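Side-chain contacts in D-lactate dehydrogenase (Fermentative) (Pseudomonas aeruginosa, PDB 6ABJ), which probably interconverts D-lactate and pyruvate with NAD as cofactor, as a tetrameric member of the D-isomer specific 2-hydroxyacid dehydrogenase family: residues K161-I166 / E173-I178; Q234-M239 / A243-T248; L271-Y276 / A298-F303. All blocks are in the same frame, centred on the assembly; numbering follows the deposited sequence.

Contact 1 of 3, residues K161-I166 / E173-I178; sequences KRVGVI and ETFARI
The phenyl ring of F175 meets two valines of strand 162-166. V165 CG2 lies at the ring edge, in the ring plane, 3.9 Å from F175 CD2. V163 CG1 comes obliquely to the same ring, 3.8 Å from F175 CE2. The V165 and F175 side chains run past each other in opposite senses. With CG anti to the backbone N (chi1 174°), the ring of F175 extends out from helix 170-181 toward the strand. V165 CG2 also touches A176 CB, at 4.2 Å, and one methyl thus serves both the ring and the helix surface. All four residues are buried, and the contact is wholly apolar.

Around this first shell, F175 also packs on H220, the two ring planes inclined at about 35°, and on I129 of helix 118-134. E173 and R177, one turn apart on the helix, form a nearly straight salt bridge, R177 NH2 to E173 OE2 at 3.0 Å. OE2 lies in the guanidinium plane, while the N-H reaches it from the anti side of the carboxylate, tilted out of the carboxylate plane, and E173 OE1 has a second partner in R196.

Strand 162-166 and the 173-178 segment of the helix run almost antiparallel, at 169°, their axes 9.2 Å apart at closest approach. This is the first strand and helix of a beta-alpha-beta unit completed by strand 185-189. G167 and G169 in the connecting turn and G172 in the first turn of the helix fit the GxGxxG pattern of a Rossmann fold, and the NADH-binding Q170 and I171 begin that helix.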
# COMPACT_ATOMS: atom_id res chain seq x y z
N LYS B 161 -17.75 -26.43 5.07
CA LYS B 161 -17.68 -25.67 6.32
C LYS B 161 -19.09 -25.29 6.83
O LYS B 161 -20.05 -25.20 6.06
CB LYS B 161 -16.84 -24.39 6.17
CG LYS B 161 -15.39 -24.59 5.79
CD LYS B 161 -14.68 -25.46 6.83
CE LYS B 161 -13.19 -25.70 6.57
NZ LYS B 161 -12.95 -26.24 5.20
N ARG B 162 -19.19 -25.11 8.14
CA ARG B 162 -20.43 -24.68 8.78
C ARG B 162 -20.51 -23.18 8.79
O ARG B 162 -19.59 -22.52 9.30
CB ARG B 162 -20.48 -25.21 10.23
CG ARG B 162 -20.64 -26.72 10.21
CD ARG B 162 -20.24 -27.41 11.49
NE ARG B 162 -20.34 -28.83 11.18
CZ ARG B 162 -19.77 -29.79 11.91
NH1 ARG B 162 -19.08 -29.47 12.99
NH2 ARG B 162 -19.97 -31.07 11.59
N VAL B 163 -21.59 -22.64 8.25
CA VAL B 163 -21.80 -21.25 8.13
C VAL B 163 -23.06 -20.93 8.93
O VAL B 163 -24.12 -21.46 8.64
CB VAL B 163 -21.99 -20.88 6.68
CG1 VAL B 163 -22.38 -19.42 6.54
CG2 VAL B 163 -20.73 -21.14 5.86
N GLY B 164 -22.92 -20.08 9.93
CA GLY B 164 -24.02 -19.73 10.81
C GLY B 164 -24.56 -18.36 10.50
O GLY B 164 -23.86 -17.33 10.58
N VAL B 165 -25.85 -18.34 10.17
CA VAL B 165 -26.55 -17.15 9.80
C VAL B 165 -27.42 -16.70 10.94
O VAL B 165 -28.39 -17.42 11.33
CB VAL B 165 -27.42 -17.43 8.60
CG1 VAL B 165 -28.08 -16.14 8.11
CG2 VAL B 165 -26.60 -18.10 7.51
N ILE B 166 -27.09 -15.55 11.49
CA ILE B 166 -27.84 -15.00 12.57
C ILE B 166 -28.80 -13.95 11.99
O ILE B 166 -28.40 -12.84 11.63
CB ILE B 166 -26.91 -14.42 13.63
CG1 ILE B 166 -26.09 -15.57 14.23
CG2 ILE B 166 -27.68 -13.72 14.77
CD1 ILE B 166 -25.04 -15.08 15.17
N GLU B 173 -31.39 -14.64 4.39
CA GLU B 173 -31.82 -15.73 3.52
C GLU B 173 -31.06 -15.73 2.20
O GLU B 173 -30.66 -16.79 1.68
CB GLU B 173 -33.36 -15.65 3.27
CG GLU B 173 -33.82 -16.73 2.30
CD GLU B 173 -35.30 -16.56 1.81
OE1 GLU B 173 -36.11 -15.95 2.54
OE2 GLU B 173 -35.59 -17.07 0.72
N THR B 174 -30.90 -14.57 1.63
CA THR B 174 -30.18 -14.43 0.38
C THR B 174 -28.73 -14.89 0.55
O THR B 174 -28.18 -15.62 -0.28
CB THR B 174 -30.21 -12.97 -0.10
OG1 THR B 174 -31.58 -12.49 -0.12
CG2 THR B 174 -29.58 -12.81 -1.49
N PHE B 175 -28.12 -14.41 1.64
CA PHE B 175 -26.76 -14.87 2.01
C PHE B 175 -26.72 -16.39 2.18
O PHE B 175 -25.81 -17.11 1.69
CB PHE B 175 -26.38 -14.15 3.30
CG PHE B 175 -25.07 -14.63 3.90
CD1 PHE B 175 -23.89 -14.21 3.34
CD2 PHE B 175 -25.03 -15.56 4.93
CE1 PHE B 175 -22.65 -14.65 3.87
CE2 PHE B 175 -23.80 -16.04 5.45
CZ PHE B 175 -22.62 -15.55 4.93
N ALA B 176 -27.70 -16.92 2.90
CA ALA B 176 -27.72 -18.37 3.12
C ALA B 176 -27.76 -19.15 1.81
O ALA B 176 -27.04 -20.16 1.65
CB ALA B 176 -28.87 -18.76 4.04
N ARG B 177 -28.57 -18.71 0.83
CA ARG B 177 -28.70 -19.42 -0.43
C ARG B 177 -27.37 -19.40 -1.19
O ARG B 177 -26.93 -20.39 -1.81
CB ARG B 177 -29.83 -18.79 -1.33
CG ARG B 177 -30.01 -19.45 -2.70
CD ARG B 177 -31.46 -19.39 -3.26
NE ARG B 177 -32.13 -18.20 -2.76
CZ ARG B 177 -33.08 -18.15 -1.82
NH1 ARG B 177 -33.56 -19.23 -1.28
NH2 ARG B 177 -33.53 -16.97 -1.40
N ILE B 178 -26.70 -18.25 -1.19
CA ILE B 178 -25.38 -18.20 -1.85
C ILE B 178 -24.43 -19.16 -1.19
O ILE B 178 -23.76 -19.90 -1.88
CB ILE B 178 -24.78 -16.80 -1.80
CG1 ILE B 178 -25.64 -15.82 -2.59
CG2 ILE B 178 -23.41 -16.81 -2.45
CD1 ILE B 178 -25.31 -14.37 -2.34

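Contact 2 of 3, residues Q234-M239 / A243-T248; sequences QRLATM and AMLINT
M239 reaches from the end of helix 233-238 to A243 and L245 in the strand that follows. It is the first residue to leave the helical conformation, and its CB is directed at the strand. CG stands beside the backbone N, anti to the carbonyl carbon, and the chain runs on extended to SD before bending at its last torsion (chi3 55°). That bend carries the methyl to the strand: CE lies 4.0 Å from A243 CB and 4.3 Å from L245 CB. The M244 carbonyl oxygen between them is only loosely approached by CE, at 4.4 Å. The M239 side chain also packs on L211 of helix 207-213 and L268 of strand 268-273.

Helix and strand are the last two elements of the beta-alpha-beta unit that begins with strand 216-219, within the NAD-binding domain. The alternation of the strand turns M244 the other way, onto I129 and L132 of helix 118-134, so the sheet is packed on both faces.

One turn back along the helix, L236 adds a looser contact, its CD2 4.4 Å from L245 CD2. The backbone oxygens of L236 and M239 both accept hydrogen bonds from Q267 NE2, just before strand 268-273.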
# COMPACT_ATOMS: atom_id res chain seq x y z
N GLN B 234 -18.62 -12.29 25.75
CA GLN B 234 -19.17 -13.59 26.11
C GLN B 234 -19.50 -14.36 24.86
O GLN B 234 -19.11 -15.45 24.69
CB GLN B 234 -20.46 -13.40 26.96
CG GLN B 234 -21.52 -14.50 26.88
CD GLN B 234 -22.96 -14.00 27.03
OE1 GLN B 234 -23.19 -12.90 27.49
NE2 GLN B 234 -23.92 -14.81 26.64
N ARG B 235 -20.24 -13.73 23.98
CA ARG B 235 -20.57 -14.37 22.73
C ARG B 235 -19.28 -14.70 21.94
O ARG B 235 -19.19 -15.77 21.34
CB ARG B 235 -21.48 -13.49 21.88
CG ARG B 235 -22.95 -13.84 22.04
CD ARG B 235 -23.38 -13.61 23.48
NE ARG B 235 -24.74 -13.10 23.54
CZ ARG B 235 -25.83 -13.86 23.61
NH1 ARG B 235 -25.72 -15.18 23.64
NH2 ARG B 235 -27.03 -13.30 23.65
N LEU B 236 -18.29 -13.80 21.94
CA LEU B 236 -17.00 -14.10 21.25
C LEU B 236 -16.34 -15.32 21.84
O LEU B 236 -15.73 -16.14 21.11
CB LEU B 236 -15.99 -12.94 21.29
CG LEU B 236 -16.40 -11.79 20.44
CD1 LEU B 236 -15.59 -10.59 20.80
CD2 LEU B 236 -16.29 -12.15 18.94
N ALA B 237 -16.34 -15.43 23.17
CA ALA B 237 -15.73 -16.59 23.79
C ALA B 237 -16.53 -17.90 23.56
O ALA B 237 -15.99 -18.98 23.70
CB ALA B 237 -15.51 -16.33 25.28
N THR B 238 -17.80 -17.82 23.15
CA THR B 238 -18.65 -19.01 22.79
C THR B 238 -18.19 -19.57 21.39
O THR B 238 -18.12 -20.80 21.14
CB THR B 238 -20.15 -18.55 22.80
OG1 THR B 238 -20.46 -17.92 24.07
CG2 THR B 238 -21.13 -19.68 22.51
N MET B 239 -17.75 -18.66 20.53
CA MET B 239 -17.39 -19.06 19.15
C MET B 239 -16.29 -20.11 19.08
O MET B 239 -15.53 -20.26 19.97
CB MET B 239 -17.02 -17.85 18.34
CG MET B 239 -18.22 -16.97 18.12
SD MET B 239 -18.03 -15.46 17.26
CE MET B 239 -17.26 -16.08 15.75
N ALA B 243 -12.50 -18.90 14.28
CA ALA B 243 -13.62 -18.74 13.39
C ALA B 243 -13.54 -17.37 12.74
O ALA B 243 -12.81 -16.47 13.19
CB ALA B 243 -14.93 -18.87 14.15
N MET B 244 -14.33 -17.22 11.70
CA MET B 244 -14.50 -15.95 10.99
C MET B 244 -15.84 -15.30 11.39
O MET B 244 -16.86 -15.98 11.34
CB MET B 244 -14.50 -16.23 9.50
CG MET B 244 -14.81 -15.03 8.62
SD MET B 244 -14.76 -15.44 6.87
CE MET B 244 -13.03 -15.67 6.60
N LEU B 245 -15.82 -14.00 11.63
CA LEU B 245 -17.06 -13.21 11.86
C LEU B 245 -17.21 -12.13 10.83
O LEU B 245 -16.28 -11.36 10.57
CB LEU B 245 -16.96 -12.59 13.26
CG LEU B 245 -18.16 -11.74 13.66
CD1 LEU B 245 -19.46 -12.51 13.83
CD2 LEU B 245 -17.83 -11.03 14.98
N ILE B 246 -18.42 -12.01 10.29
CA ILE B 246 -18.77 -11.00 9.31
C ILE B 246 -19.98 -10.19 9.89
O ILE B 246 -20.99 -10.76 10.31
CB ILE B 246 -19.22 -11.66 7.98
CG1 ILE B 246 -18.12 -12.62 7.44
CG2 ILE B 246 -19.56 -10.64 6.91
CD1 ILE B 246 -16.78 -11.96 7.13
N ASN B 247 -19.83 -8.88 9.90
CA ASN B 247 -20.94 -8.00 10.25
C ASN B 247 -21.18 -7.01 9.14
O ASN B 247 -20.47 -5.99 8.99
CB ASN B 247 -20.70 -7.26 11.55
CG ASN B 247 -21.95 -6.48 11.99
OD1 ASN B 247 -23.04 -6.71 11.44
ND2 ASN B 247 -21.79 -5.56 12.89
N THR B 248 -22.16 -7.34 8.31
CA THR B 248 -22.75 -6.34 7.39
C THR B 248 -24.11 -5.80 7.89
O THR B 248 -24.77 -5.14 7.13
CB THR B 248 -22.91 -6.92 5.99
OG1 THR B 248 -23.79 -8.07 6.04
CG2 THR B 248 -21.52 -7.39 5.42

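Contact 3 of 3, residues L271-Y276 / A298-F303; sequences LGLDVY and ARLLSF
L300 is the single helix side chain that meets the 271-276 segment, and its two methyls divide the work. The tighter part is at L271, where L300 CD2 is 3.9 Å from L271 CD2 and the two side chains cross at a slant. L271 holds its CG anti to the backbone N (chi1 179°), which lets CD2 reach L300, while CD1 turns to L245 of the neighbouring strand. L300 CD1 has more distant neighbours: L273 CD1 at 4.3 Å and, past the strand end, Y276 CE1 at 4.4 Å, the methyl lying obliquely to the ring.

The looser side of the contact is not a solvent side, since L271, L273, Y276 and L300 are all buried. Helix 256-265 adds L259 against L271, A256 against Y276 and L263 against L300, while the phenol oxygen of Y276 is hydrogen-bonded to D294. Away from the strand, R299 forms a salt bridge to D295 of a neighbouring subunit, and the partly exposed S302 packs on its counterpart there.

Strand 268-273, helix 295-302 and strand 306-308 form a beta-alpha-beta unit of the Rossmann-type NAD-binding domain. D274, just beyond the first strand, belongs to its NADH site.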
# COMPACT_ATOMS: atom_id res chain seq x y z
N LEU B 271 -12.01 -11.20 10.81
CA LEU B 271 -13.13 -10.26 10.90
C LEU B 271 -13.34 -9.43 9.65
O LEU B 271 -12.43 -8.79 9.15
CB LEU B 271 -12.92 -9.36 12.11
CG LEU B 271 -13.99 -8.28 12.38
CD1 LEU B 271 -15.24 -8.88 12.96
CD2 LEU B 271 -13.43 -7.18 13.27
N GLY B 272 -14.60 -9.42 9.18
CA GLY B 272 -15.02 -8.61 8.06
C GLY B 272 -16.13 -7.68 8.54
O GLY B 272 -17.15 -8.17 8.96
N LEU B 273 -15.90 -6.38 8.48
CA LEU B 273 -16.92 -5.42 8.87
C LEU B 273 -17.27 -4.54 7.70
O LEU B 273 -16.39 -4.04 7.03
CB LEU B 273 -16.42 -4.52 9.99
CG LEU B 273 -16.02 -5.13 11.32
CD1 LEU B 273 -15.56 -3.96 12.23
CD2 LEU B 273 -17.06 -5.97 11.98
N ASP B 274 -18.56 -4.37 7.47
CA ASP B 274 -19.05 -3.29 6.61
C ASP B 274 -19.77 -2.18 7.41
O ASP B 274 -20.06 -1.11 6.84
CB ASP B 274 -19.99 -3.81 5.53
CG ASP B 274 -20.31 -2.74 4.49
OD1 ASP B 274 -19.37 -2.23 3.82
OD2 ASP B 274 -21.50 -2.37 4.32
N VAL B 275 -19.90 -2.38 8.70
CA VAL B 275 -20.55 -1.41 9.57
C VAL B 275 -19.80 -1.33 10.86
O VAL B 275 -19.06 -2.27 11.25
CB VAL B 275 -22.05 -1.81 9.83
CG1 VAL B 275 -22.84 -1.86 8.52
CG2 VAL B 275 -22.11 -3.13 10.52
N TYR B 276 -20.00 -0.21 11.54
CA TYR B 276 -19.30 0.07 12.79
C TYR B 276 -20.18 1.04 13.60
O TYR B 276 -20.85 1.91 13.05
CB TYR B 276 -17.94 0.65 12.49
CG TYR B 276 -17.12 0.97 13.68
CD1 TYR B 276 -16.61 -0.03 14.50
CD2 TYR B 276 -16.81 2.28 14.00
CE1 TYR B 276 -15.85 0.29 15.62
CE2 TYR B 276 -16.03 2.59 15.10
CZ TYR B 276 -15.58 1.60 15.91
OH TYR B 276 -14.83 1.88 17.05
N ALA B 298 -9.05 2.17 15.13
CA ALA B 298 -7.65 2.22 14.64
C ALA B 298 -6.95 0.84 14.83
O ALA B 298 -6.16 0.36 13.96
CB ALA B 298 -6.87 3.32 15.30
N ARG B 299 -7.23 0.22 15.94
CA ARG B 299 -6.60 -1.05 16.28
C ARG B 299 -7.15 -2.15 15.37
O ARG B 299 -6.39 -2.95 14.85
CB ARG B 299 -6.81 -1.41 17.74
CG ARG B 299 -6.11 -2.70 18.17
CD ARG B 299 -4.63 -2.53 18.10
NE ARG B 299 -3.89 -3.41 19.00
CZ ARG B 299 -3.02 -4.36 18.66
NH1 ARG B 299 -2.77 -4.67 17.39
NH2 ARG B 299 -2.41 -5.06 19.59
N LEU B 300 -8.46 -2.15 15.12
CA LEU B 300 -9.04 -3.12 14.21
C LEU B 300 -8.45 -3.03 12.83
O LEU B 300 -8.13 -4.06 12.23
CB LEU B 300 -10.57 -2.92 14.09
CG LEU B 300 -11.32 -3.31 15.35
CD1 LEU B 300 -12.80 -2.83 15.27
CD2 LEU B 300 -11.26 -4.81 15.56
N LEU B 301 -8.32 -1.80 12.32
CA LEU B 301 -7.79 -1.57 11.02
C LEU B 301 -6.35 -2.13 10.76
O LEU B 301 -6.05 -2.44 9.64
CB LEU B 301 -7.82 -0.11 10.62
CG LEU B 301 -9.27 0.38 10.39
CD1 LEU B 301 -9.30 1.91 10.44
CD2 LEU B 301 -9.89 -0.14 9.10
N SER B 302 -5.57 -2.32 11.83
CA SER B 302 -4.20 -2.77 11.80
C SER B 302 -3.94 -4.24 11.56
O SER B 302 -2.88 -4.64 11.07
CB SER B 302 -3.57 -2.49 13.18
OG SER B 302 -3.35 -1.12 13.44
N PHE B 303 -4.91 -5.04 11.99
CA PHE B 303 -4.75 -6.49 12.03
C PHE B 303 -4.72 -6.99 10.59
O PHE B 303 -5.45 -6.50 9.71
CB PHE B 303 -5.91 -7.13 12.69
CG PHE B 303 -5.94 -6.92 14.16
CD1 PHE B 303 -4.98 -7.49 14.94
CD2 PHE B 303 -6.89 -6.16 14.76
CE1 PHE B 303 -5.01 -7.32 16.33
CE2 PHE B 303 -6.95 -6.05 16.14
CZ PHE B 303 -6.02 -6.61 16.92

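How the contacts relate
All three contacts are buried, apolar joins between a strand and a helix, and their strands belong to one parallel sheet. Contacts 2 and 3 are directly linked through neighbouring strands: G272 N probably donates to L245 O, and N247 N to G272 O, each at 2.9 Å. Contact 1 touches neither: its nearest atoms are about 6 Å from contact 2 and about 10 Å from contact 3. Their chemistry differs: an aromatic ring fills contact 1, the bent end of a methionine contact 2, and a leucine contact 3. NADH-binding residues lie close to contact 1 and within the segments of contacts 2 and 3, whereas other subunits touch segments of contacts 1 and 3.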